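Local coordinates for protein carboxynorspermidine decarboxylase (Campylobacter jejuni subsp. jejuni 81116, PDB 3N29) that catalyses, with pyridoxal phosphate as cofactor, the decarboxylation of carboxynorspermidine to the polyamine norspermidine, at residues Tyr39-Leu49 with Lys369-Ile380; Gly279-Asp287 with Ile297-Met306. All blocks are in the same frame, centred on the assembly; numbering follows the deposited sequence.

Interaction 1. Residues Tyr39-Leu49 with Lys369-Ile380; sequences YEKIQTPAYIL and KIVFLDQIHYTI. With NSD (N-(3-aminopropyl)propane-1,3-diamine), chain D; PLP (pyridoxal-5'-phosphate), chain C.
Ile380 lays its CG1 squarely over the middle of the Tyr47 ring, 3.5 Å from the centroid and 7° off the ring normal, a CH-pi contact in the buried half of this meeting. Tyr47 CG lies anti to its own carbonyl carbon (chi1 -60°), which swings the ring off strand 46-50 and across the loop 375-380. There Ile376 CD1 presses against Tyr47 CB at 4.0 Å and also reaches the backbone of Ile48 and Leu49, while Tyr47 CD1 meets Gln375 O obliquely at 3.3 Å. That carbonyl is also gripped within its loop: Thr379 OG1 donates to Gln375 O over 2.6 Å, from above the carbonyl plane. The buried Tyr47 hydroxyl bonds to the carbonyl O of His305 and the side-chain amide of Asn383.

The other end is looser. Tyr39, poorly ordered, meets Val371 obliquely, CE1 to CG2 at 3.5 Å. Lys369 bends twice, runs its CD and CE past Thr44 CG2, and donates from NZ to Glu40 O, the one hydrogen bond between the two segments, 3.2 Å long and 37° out of the carbonyl plane. The exposed, mobile Glu40 carboxylate stays beyond salt-bridge range of that ammonium group, so their attraction is probably weak and screened by solvent.

Between Ile376 and Ile380, Tyr378 enters the active site, where its OH donates to O1P of pyridoxal-5'-phosphate at 2.6 Å and its ring lines the norspermidine pocket. The isoleucine packing and the Thr379-Gln375 bond are consistent with a loop held in shape around this phosphate-binding tyrosine.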
loop_
_atom_site.group_PDB
_atom_site.type_symbol
_atom_site.label_atom_id
_atom_site.label_comp_id
_atom_site.label_asym_id
_atom_site.label_seq_id
_atom_site.Cartn_x
_atom_site.Cartn_y
_atom_site.Cartn_z
ATOM N N TYR A 39 2.916 -25.162 10.925
ATOM C CA TYR A 39 2.263 -23.922 11.381
ATOM C C TYR A 39 1.630 -23.794 12.805
ATOM O O TYR A 39 1.496 -22.671 13.258
ATOM C CB TYR A 39 1.149 -23.576 10.353
ATOM C CG TYR A 39 1.607 -23.351 8.910
ATOM C CD1 TYR A 39 0.730 -23.493 7.855
ATOM C CD2 TYR A 39 2.927 -22.992 8.605
ATOM C CE1 TYR A 39 1.146 -23.263 6.516
ATOM C CE2 TYR A 39 3.356 -22.761 7.250
ATOM C CZ TYR A 39 2.461 -22.895 6.221
ATOM O OH TYR A 39 2.873 -22.641 4.904
ATOM N N GLU A 40 1.233 -24.868 13.506
ATOM C CA GLU A 40 0.358 -24.711 14.738
ATOM C C GLU A 40 0.740 -23.733 15.878
ATOM O O GLU A 40 -0.161 -23.064 16.406
ATOM C CB GLU A 40 -0.001 -26.086 15.395
ATOM C CG GLU A 40 -0.530 -26.035 16.937
ATOM C CD GLU A 40 -1.971 -25.444 17.115
ATOM O OE1 GLU A 40 -2.951 -26.139 16.755
ATOM O OE2 GLU A 40 -2.130 -24.296 17.624
ATOM N N LYS A 41 1.993 -23.666 16.334
ATOM C CA LYS A 41 2.295 -22.814 17.531
ATOM C C LYS A 41 2.553 -21.317 17.208
ATOM O O LYS A 41 2.734 -20.502 18.124
ATOM C CB LYS A 41 3.474 -23.374 18.397
ATOM C CG LYS A 41 3.127 -23.850 19.870
ATOM C CD LYS A 41 4.193 -23.321 20.933
ATOM C CE LYS A 41 4.086 -23.921 22.386
ATOM N NZ LYS A 41 5.416 -23.839 23.187
ATOM N N ILE A 42 2.540 -20.952 15.928
ATOM C CA ILE A 42 2.966 -19.608 15.533
ATOM C C ILE A 42 2.001 -18.479 15.895
ATOM O O ILE A 42 0.848 -18.680 16.010
ATOM C CB ILE A 42 3.361 -19.549 14.055
ATOM C CG1 ILE A 42 2.179 -19.760 13.139
ATOM C CG2 ILE A 42 4.434 -20.632 13.735
ATOM C CD1 ILE A 42 2.400 -19.164 11.802
ATOM N N GLN A 43 2.546 -17.313 16.175
ATOM C CA GLN A 43 1.768 -16.103 16.267
ATOM C C GLN A 43 1.358 -15.879 14.783
ATOM O O GLN A 43 2.211 -15.977 13.871
ATOM C CB GLN A 43 2.674 -14.947 16.731
ATOM C CG GLN A 43 2.098 -13.741 17.605
ATOM C CD GLN A 43 1.330 -12.626 16.839
ATOM O OE1 GLN A 43 1.848 -11.971 15.888
ATOM N NE2 GLN A 43 0.087 -12.357 17.313
ATOM N N THR A 44 0.093 -15.541 14.555
ATOM C CA THR A 44 -0.356 -15.176 13.195
ATOM C C THR A 44 -0.706 -13.727 13.251
ATOM O O THR A 44 -1.002 -13.219 14.309
ATOM C CB THR A 44 -1.593 -16.002 12.726
ATOM O OG1 THR A 44 -2.604 -15.923 13.749
ATOM C CG2 THR A 44 -1.178 -17.463 12.464
ATOM N N PRO A 45 -0.617 -13.032 12.131
ATOM C CA PRO A 45 -0.245 -13.608 10.856
ATOM C C PRO A 45 1.240 -13.655 10.619
ATOM O O PRO A 45 2.038 -12.984 11.365
ATOM C CB PRO A 45 -0.904 -12.655 9.842
ATOM C CG PRO A 45 -0.870 -11.320 10.573
ATOM C CD PRO A 45 -1.067 -11.647 12.013
ATOM N N ALA A 46 1.646 -14.434 9.614
ATOM C CA ALA A 46 3.078 -14.542 9.334
ATOM C C ALA A 46 3.287 -14.856 7.848
ATOM O O ALA A 46 2.627 -15.711 7.304
ATOM C CB ALA A 46 3.776 -15.692 10.267
ATOM N N TYR A 47 4.266 -14.251 7.197
ATOM C CA TYR A 47 4.678 -14.718 5.895
ATOM C C TYR A 47 5.785 -15.779 6.153
ATOM O O TYR A 47 6.743 -15.463 6.877
ATOM C CB TYR A 47 5.317 -13.619 5.051
ATOM C CG TYR A 47 4.461 -12.378 4.725
ATOM C CD1 TYR A 47 3.651 -12.359 3.631
ATOM C CD2 TYR A 47 4.469 -11.258 5.556
ATOM C CE1 TYR A 47 2.891 -11.251 3.332
ATOM C CE2 TYR A 47 3.721 -10.141 5.243
ATOM C CZ TYR A 47 2.884 -10.159 4.158
ATOM O OH TYR A 47 2.160 -8.994 3.802
ATOM N N ILE A 48 5.675 -16.949 5.555
ATOM C CA ILE A 48 6.625 -18.022 5.785
ATOM C C ILE A 48 7.283 -18.469 4.487
ATOM O O ILE A 48 6.650 -19.002 3.571
ATOM C CB ILE A 48 5.967 -19.183 6.538
ATOM C CG1 ILE A 48 5.266 -18.690 7.796
ATOM C CG2 ILE A 48 7.078 -20.251 6.896
ATOM C CD1 ILE A 48 4.589 -19.831 8.593
ATOM N N LEU A 49 8.517 -18.097 4.334
ATOM C CA LEU A 49 9.304 -18.519 3.152
ATOM C C LEU A 49 9.889 -19.888 3.389
ATOM O O LEU A 49 10.374 -20.156 4.499
ATOM C CB LEU A 49 10.388 -17.527 2.896
ATOM C CG LEU A 49 11.473 -17.856 1.845
ATOM C CD1 LEU A 49 10.924 -17.691 0.523
ATOM C CD2 LEU A 49 12.548 -16.835 1.945
ATOM N N LYS A 369 -6.199 -22.218 10.942
ATOM C CA LYS A 369 -5.211 -21.463 10.189
ATOM C C LYS A 369 -5.673 -21.496 8.712
ATOM O O LYS A 369 -5.996 -22.603 8.166
ATOM C CB LYS A 369 -3.852 -22.104 10.301
ATOM C CG LYS A 369 -3.317 -22.261 11.724
ATOM C CD LYS A 369 -2.710 -20.990 12.198
ATOM C CE LYS A 369 -1.699 -21.201 13.266
ATOM N NZ LYS A 369 -2.311 -21.780 14.488
ATOM N N ILE A 370 -5.675 -20.319 8.084
ATOM C CA ILE A 370 -5.930 -20.118 6.631
ATOM C C ILE A 370 -4.598 -19.758 5.971
ATOM O O ILE A 370 -3.852 -18.836 6.435
ATOM C CB ILE A 370 -6.876 -19.014 6.395
ATOM C CG1 ILE A 370 -8.188 -19.251 7.183
ATOM C CG2 ILE A 370 -7.032 -18.738 4.905
ATOM C CD1 ILE A 370 -9.055 -20.399 6.520
ATOM N N VAL A 371 -4.227 -20.529 4.959
ATOM C CA VAL A 371 -2.923 -20.401 4.315
ATOM C C VAL A 371 -3.142 -19.825 2.900
ATOM O O VAL A 371 -3.678 -20.501 1.980
ATOM C CB VAL A 371 -2.192 -21.770 4.282
ATOM C CG1 VAL A 371 -0.809 -21.682 3.565
ATOM C CG2 VAL A 371 -2.078 -22.312 5.710
ATOM N N PHE A 372 -2.799 -18.563 2.729
ATOM C CA PHE A 372 -2.847 -17.886 1.430
ATOM C C PHE A 372 -1.555 -18.234 0.654
ATOM O O PHE A 372 -0.399 -17.932 1.079
ATOM C CB PHE A 372 -3.001 -16.369 1.596
ATOM C CG PHE A 372 -4.334 -15.961 2.150
ATOM C CD1 PHE A 372 -5.444 -15.973 1.350
ATOM C CD2 PHE A 372 -4.464 -15.649 3.464
ATOM C CE1 PHE A 372 -6.724 -15.611 1.917
ATOM C CE2 PHE A 372 -5.702 -15.341 4.048
ATOM C CZ PHE A 372 -6.822 -15.310 3.251
ATOM N N LEU A 373 -1.769 -18.826 -0.508
ATOM C CA LEU A 373 -0.654 -19.431 -1.283
ATOM C C LEU A 373 0.122 -18.366 -2.069
ATOM O O LEU A 373 -0.493 -17.448 -2.660
ATOM C CB LEU A 373 -1.207 -20.508 -2.251
ATOM C CG LEU A 373 -1.844 -21.711 -1.539
ATOM C CD1 LEU A 373 -2.389 -22.725 -2.628
ATOM C CD2 LEU A 373 -0.843 -22.442 -0.622
ATOM N N ASP A 374 1.451 -18.508 -2.112
ATOM C CA ASP A 374 2.314 -17.719 -3.007
ATOM C C ASP A 374 2.270 -16.264 -2.702
ATOM O O ASP A 374 1.875 -15.422 -3.544
ATOM C CB ASP A 374 1.971 -17.969 -4.473
ATOM C CG ASP A 374 2.995 -17.371 -5.420
ATOM O OD1 ASP A 374 4.185 -17.214 -4.991
ATOM O OD2 ASP A 374 2.612 -17.118 -6.615
ATOM N N GLN A 375 2.673 -15.938 -1.489
ATOM C CA GLN A 375 2.594 -14.601 -0.976
ATOM C C GLN A 375 3.922 -13.990 -0.497
ATOM O O GLN A 375 3.912 -13.126 0.390
ATOM C CB GLN A 375 1.537 -14.531 0.127
ATOM C CG GLN A 375 0.085 -14.836 -0.344
ATOM C CD GLN A 375 -0.434 -13.876 -1.322
ATOM O OE1 GLN A 375 -1.213 -14.230 -2.228
ATOM N NE2 GLN A 375 0.055 -12.699 -1.257
ATOM N N ILE A 376 5.026 -14.380 -1.082
ATOM C CA ILE A 376 6.298 -13.800 -0.701
ATOM C C ILE A 376 6.754 -12.710 -1.663
ATOM O O ILE A 376 7.472 -11.826 -1.239
ATOM C CB ILE A 376 7.459 -14.861 -0.485
ATOM C CG1 ILE A 376 6.962 -15.988 0.404
ATOM C CG2 ILE A 376 8.668 -14.155 0.134
ATOM C CD1 ILE A 376 6.618 -15.603 1.878
ATOM N N HIS A 377 6.345 -12.756 -2.939
ATOM C CA HIS A 377 6.818 -11.746 -3.948
ATOM C C HIS A 377 5.740 -10.687 -4.125
ATOM O O HIS A 377 4.558 -11.021 -4.018
ATOM C CB HIS A 377 7.158 -12.445 -5.265
ATOM C CG HIS A 377 5.981 -13.077 -5.962
ATOM N ND1 HIS A 377 5.594 -14.381 -5.773
ATOM C CD2 HIS A 377 5.133 -12.569 -6.896
ATOM C CE1 HIS A 377 4.555 -14.652 -6.553
ATOM N NE2 HIS A 377 4.232 -13.548 -7.206
ATOM N N TYR A 378 6.130 -9.404 -4.204
ATOM C CA TYR A 378 5.194 -8.253 -4.404
ATOM C C TYR A 378 4.143 -8.227 -3.310
ATOM O O TYR A 378 2.957 -7.932 -3.552
ATOM C CB TYR A 378 4.568 -8.294 -5.832
ATOM C CG TYR A 378 5.620 -8.019 -6.891
ATOM C CD1 TYR A 378 5.996 -6.700 -7.197
ATOM C CD2 TYR A 378 6.258 -9.037 -7.563
ATOM C CE1 TYR A 378 6.900 -6.409 -8.109
ATOM C CE2 TYR A 378 7.253 -8.767 -8.495
ATOM C CZ TYR A 378 7.573 -7.437 -8.759
ATOM O OH TYR A 378 8.493 -7.150 -9.685
ATOM N N THR A 379 4.573 -8.575 -2.086
ATOM C CA THR A 379 3.681 -8.521 -0.943
ATOM C C THR A 379 4.349 -7.708 0.167
ATOM O O THR A 379 4.057 -6.527 0.403
ATOM C CB THR A 379 3.353 -9.943 -0.374
ATOM O OG1 THR A 379 4.584 -10.745 -0.310
ATOM C CG2 THR A 379 2.285 -10.615 -1.264
ATOM N N ILE A 380 5.254 -8.380 0.855
ATOM C CA ILE A 380 6.036 -7.793 1.956
ATOM C C ILE A 380 6.611 -6.438 1.572
ATOM O O ILE A 380 6.476 -5.455 2.324
ATOM C CB ILE A 380 7.161 -8.742 2.399
ATOM C CG1 ILE A 380 6.572 -10.091 2.858
ATOM C CG2 ILE A 380 7.989 -8.124 3.531
ATOM C CD1 ILE A 380 7.599 -11.237 2.803
HETATM C C1 NSD D . 6.078 -7.987 -11.542
HETATM N N1 NSD D . 6.008 -9.316 -12.077
HETATM C C2 NSD D . 5.467 -6.963 -12.437
HETATM N N2 NSD D . 5.491 -4.905 -11.224
HETATM C C3 NSD D . 5.966 -5.586 -12.182
HETATM N N3 NSD D . 3.285 -5.335 -7.462
HETATM C C4 NSD D . 4.578 -5.264 -10.422
HETATM C C5 NSD D . 4.221 -4.262 -9.361
HETATM C C6 NSD D . 2.941 -4.633 -8.655
HETATM N N1 PLP C . 14.229 -4.863 -13.834
HETATM C C2 PLP C . 13.513 -3.699 -13.840
HETATM C C2A PLP C . 14.118 -2.445 -14.418
HETATM C C3 PLP C . 12.214 -3.702 -13.244
HETATM O O3 PLP C . 11.467 -2.523 -13.222
HETATM C C4 PLP C . 11.683 -4.878 -12.681
HETATM C C4A PLP C . 10.314 -4.845 -12.014
HETATM C C5 PLP C . 12.422 -6.070 -12.741
HETATM C C6 PLP C . 13.704 -6.020 -13.330
HETATM C C5A PLP C . 11.899 -7.366 -12.166
HETATM O O4P PLP C . 10.639 -7.698 -12.692
HETATM P P PLP C . 9.909 -9.048 -12.331
HETATM O O1P PLP C . 9.834 -9.106 -10.817
HETATM O O2P PLP C . 10.781 -10.211 -12.864
HETATM O O3P PLP C . 8.627 -9.075 -13.032
#

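Interaction 2. Residues Gly279-Asp287 with Ile297-Met306; sequences GNLVASVVD and ILDTSSEAHM
Asp299 turns its CG between its own backbone N and carbonyl carbon (chi1 62°), and this fold-back carries the carboxylate over to Ser284. OD1 takes the N-H of Ser284 at 2.8 Å, nearly straight at the hydrogen but 42° out of the carboxylate plane. In return Asp299 N donates to Ser284 O over 3.0 Å. One aspartate thus engages both polar backbone atoms of the same residue, its side chain standing in for a strand carbonyl where the pairing gives out. OD2 goes to Thr44 and to Lys122 of the second subunit, company likely to favour the charged carboxylate.

Next along the hairpin comes a classic beta bulge. Ile297 O accepts from both Val286 N, at 2.9 Å, and Asp287 N, at a longer 3.3 Å, while Ile297 N closes the pair by donating to Asp287 O over 2.9 Å. The extra residue sets Val286 CG2 against Asp299 CB, the two side chains crossing near a right angle.

Past Leu298 the second segment leaves the sheet as a loop, and side chains fill in. Leu281, with CG anti to its backbone N (chi1 167°), pushes CD2 onto Met306 CG at 3.5 Å and close to Thr300 OG1. That hydroxyl is hydrogen-bonded to His305 ND1, 2.8 Å away, tying the loop to the short helix 302-305, whose N-cap is Ser301.

Strand 279-290 has 46-50 and 369-372 as further antiparallel neighbours; Leu298 and Met306 pack on Phe372, Thr300 and Met306 reach Met355 of strand 354-360, and Val286 touches Phe121 of the second subunit.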
loop_
_atom_site.group_PDB
_atom_site.type_symbol
_atom_site.label_atom_id
_atom_site.label_comp_id
_atom_site.label_asym_id
_atom_site.label_seq_id
_atom_site.Cartn_x
_atom_site.Cartn_y
_atom_site.Cartn_z
ATOM N N GLY A 279 6.521 -19.352 -0.763
ATOM C CA GLY A 279 5.955 -19.197 0.558
ATOM C C GLY A 279 4.531 -18.707 0.642
ATOM O O GLY A 279 3.994 -18.275 -0.322
ATOM N N ASN A 280 3.981 -18.722 1.838
ATOM C CA ASN A 280 2.602 -18.373 2.076
ATOM C C ASN A 280 2.376 -17.385 3.180
ATOM O O ASN A 280 3.215 -17.199 3.965
ATOM C CB ASN A 280 1.799 -19.642 2.340
ATOM C CG ASN A 280 2.094 -20.725 1.338
ATOM O OD1 ASN A 280 2.153 -20.477 0.185
ATOM N ND2 ASN A 280 2.268 -21.919 1.803
ATOM N N LEU A 281 1.221 -16.740 3.193
ATOM C CA LEU A 281 0.845 -15.968 4.274
ATOM C C LEU A 281 -0.181 -16.725 5.116
ATOM O O LEU A 281 -1.256 -17.115 4.598
ATOM C CB LEU A 281 0.289 -14.638 3.772
ATOM C CG LEU A 281 -0.460 -13.719 4.731
ATOM C CD1 LEU A 281 0.426 -13.262 5.840
ATOM C CD2 LEU A 281 -1.147 -12.508 3.969
ATOM N N VAL A 282 0.119 -16.925 6.419
ATOM C CA VAL A 282 -0.656 -17.738 7.302
ATOM C C VAL A 282 -1.398 -16.873 8.274
ATOM O O VAL A 282 -0.784 -15.994 8.895
ATOM C CB VAL A 282 0.245 -18.751 8.075
ATOM C CG1 VAL A 282 -0.700 -19.612 8.965
ATOM C CG2 VAL A 282 1.037 -19.566 7.051
ATOM N N ALA A 283 -2.699 -17.055 8.401
ATOM C CA ALA A 283 -3.527 -16.192 9.237
ATOM C C ALA A 283 -4.412 -17.102 10.028
ATOM O O ALA A 283 -4.529 -18.307 9.701
ATOM C CB ALA A 283 -4.373 -15.275 8.310
ATOM N N SER A 284 -5.020 -16.597 11.076
ATOM C CA SER A 284 -5.990 -17.356 11.817
ATOM C C SER A 284 -7.404 -16.796 11.638
ATOM O O SER A 284 -7.569 -15.576 11.529
ATOM C CB SER A 284 -5.645 -17.259 13.348
ATOM O OG SER A 284 -4.374 -17.923 13.601
ATOM N N VAL A 285 -8.377 -17.689 11.693
ATOM C CA VAL A 285 -9.782 -17.341 11.961
ATOM C C VAL A 285 -9.977 -16.815 13.369
ATOM O O VAL A 285 -9.890 -17.561 14.316
ATOM C CB VAL A 285 -10.725 -18.526 11.626
ATOM C CG1 VAL A 285 -12.218 -18.112 11.784
ATOM C CG2 VAL A 285 -10.368 -19.158 10.199
ATOM N N VAL A 286 -10.297 -15.532 13.503
ATOM C CA VAL A 286 -10.581 -14.919 14.742
ATOM C C VAL A 286 -12.057 -14.976 15.108
ATOM O O VAL A 286 -12.414 -15.127 16.263
ATOM C CB VAL A 286 -10.091 -13.468 14.763
ATOM C CG1 VAL A 286 -10.372 -12.783 16.142
ATOM C CG2 VAL A 286 -8.549 -13.466 14.402
ATOM N N ASP A 287 -12.915 -14.833 14.125
ATOM C CA ASP A 287 -14.361 -14.904 14.351
ATOM C C ASP A 287 -15.050 -15.426 13.112
ATOM O O ASP A 287 -14.519 -15.320 12.053
ATOM C CB ASP A 287 -14.912 -13.531 14.718
ATOM C CG ASP A 287 -16.277 -13.580 15.498
ATOM O OD1 ASP A 287 -16.672 -14.635 16.003
ATOM O OD2 ASP A 287 -16.904 -12.539 15.561
ATOM N N ILE A 297 -13.676 -14.002 9.663
ATOM C CA ILE A 297 -12.882 -12.793 9.813
ATOM C C ILE A 297 -11.500 -13.225 10.316
ATOM O O ILE A 297 -11.393 -13.824 11.384
ATOM C CB ILE A 297 -13.515 -11.890 10.791
ATOM C CG1 ILE A 297 -14.948 -11.550 10.307
ATOM C CG2 ILE A 297 -12.667 -10.625 10.979
ATOM C CD1 ILE A 297 -15.755 -10.511 11.199
ATOM N N LEU A 298 -10.501 -12.923 9.544
ATOM C CA LEU A 298 -9.152 -13.364 9.808
ATOM C C LEU A 298 -8.321 -12.277 10.465
ATOM O O LEU A 298 -8.679 -11.071 10.405
ATOM C CB LEU A 298 -8.471 -13.798 8.544
ATOM C CG LEU A 298 -9.302 -14.696 7.666
ATOM C CD1 LEU A 298 -8.501 -15.062 6.434
ATOM C CD2 LEU A 298 -9.896 -15.900 8.455
ATOM N N ASP A 299 -7.106 -12.648 10.929
ATOM C CA ASP A 299 -6.165 -11.639 11.479
ATOM C C ASP A 299 -5.172 -11.090 10.470
ATOM O O ASP A 299 -3.999 -10.725 10.756
ATOM C CB ASP A 299 -5.486 -12.168 12.773
ATOM C CG ASP A 299 -4.627 -13.431 12.558
ATOM O OD1 ASP A 299 -4.538 -13.901 11.440
ATOM O OD2 ASP A 299 -4.048 -13.937 13.569
ATOM N N THR A 300 -5.614 -10.992 9.227
ATOM C CA THR A 300 -4.802 -10.462 8.185
ATOM C C THR A 300 -5.742 -9.613 7.325
ATOM O O THR A 300 -6.950 -9.572 7.565
ATOM C CB THR A 300 -4.063 -11.539 7.350
ATOM O OG1 THR A 300 -3.046 -10.919 6.586
ATOM C CG2 THR A 300 -4.981 -12.310 6.325
ATOM N N SER A 301 -5.151 -8.840 6.458
ATOM C CA SER A 301 -5.925 -7.864 5.641
ATOM C C SER A 301 -5.469 -7.916 4.208
ATOM O O SER A 301 -4.257 -7.910 3.891
ATOM C CB SER A 301 -5.797 -6.464 6.209
ATOM O OG SER A 301 -5.919 -5.476 5.211
ATOM N N SER A 302 -6.444 -7.974 3.287
ATOM C CA SER A 302 -6.101 -7.931 1.867
ATOM C C SER A 302 -5.450 -6.609 1.568
ATOM O O SER A 302 -4.362 -6.609 0.968
ATOM C CB SER A 302 -7.377 -8.179 1.011
ATOM O OG SER A 302 -8.330 -7.189 1.378
ATOM N N GLU A 303 -6.026 -5.516 2.046
ATOM C CA GLU A 303 -5.542 -4.156 1.734
ATOM C C GLU A 303 -4.101 -3.876 2.244
ATOM O O GLU A 303 -3.273 -3.313 1.528
ATOM C CB GLU A 303 -6.458 -3.147 2.377
ATOM C CG GLU A 303 -5.962 -1.683 2.211
ATOM C CD GLU A 303 -6.711 -0.931 1.096
ATOM O OE1 GLU A 303 -7.782 -1.456 0.642
ATOM O OE2 GLU A 303 -6.222 0.168 0.715
ATOM N N ALA A 304 -3.800 -4.343 3.462
ATOM C CA ALA A 304 -2.529 -4.004 4.108
ATOM C C ALA A 304 -1.465 -5.050 3.851
ATOM O O ALA A 304 -0.252 -4.694 3.817
ATOM C CB ALA A 304 -2.782 -3.819 5.610
ATOM N N HIS A 305 -1.873 -6.326 3.683
ATOM C CA HIS A 305 -0.923 -7.477 3.662
ATOM C C HIS A 305 -0.818 -8.216 2.329
ATOM O O HIS A 305 0.179 -8.886 2.078
ATOM C CB HIS A 305 -1.279 -8.476 4.801
ATOM C CG HIS A 305 -1.298 -7.875 6.181
ATOM N ND1 HIS A 305 -1.973 -8.444 7.221
ATOM C CD2 HIS A 305 -0.795 -6.715 6.663
ATOM C CE1 HIS A 305 -1.871 -7.686 8.307
ATOM N NE2 HIS A 305 -1.143 -6.629 7.995
ATOM N N MET A 306 -1.842 -8.084 1.435
ATOM C CA MET A 306 -1.769 -8.636 0.103
ATOM C C MET A 306 -2.253 -7.533 -0.845
ATOM O O MET A 306 -3.231 -7.743 -1.563
ATOM C CB MET A 306 -2.624 -9.941 -0.061
ATOM C CG MET A 306 -2.163 -11.207 0.835
ATOM S SD MET A 306 -3.290 -12.638 0.731
ATOM C CE MET A 306 -4.512 -12.239 1.958
#

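Both contacts belong to the mixed beta sheet that accompanies the eight-stranded parallel barrel, and their centres lie only 8 Å apart. Strand 279-290 is the common element: it pairs with 46-50 and 369-372 of interaction 1 as well as with 294-298 of interaction 2. Along the chain, 39-49 comes first, the hairpin of interaction 2 follows the barrel, and 369-380 arrives last, so one contact falls wholly within the long excursion bracketed by the other. The hydroxyls of Thr44 and Tyr47 cross from interaction 1 to interaction 2. The sheet thus gathers distant parts of the sequence; interaction 1 reaches the active site through Tyr378, and both contacts touch the second subunit.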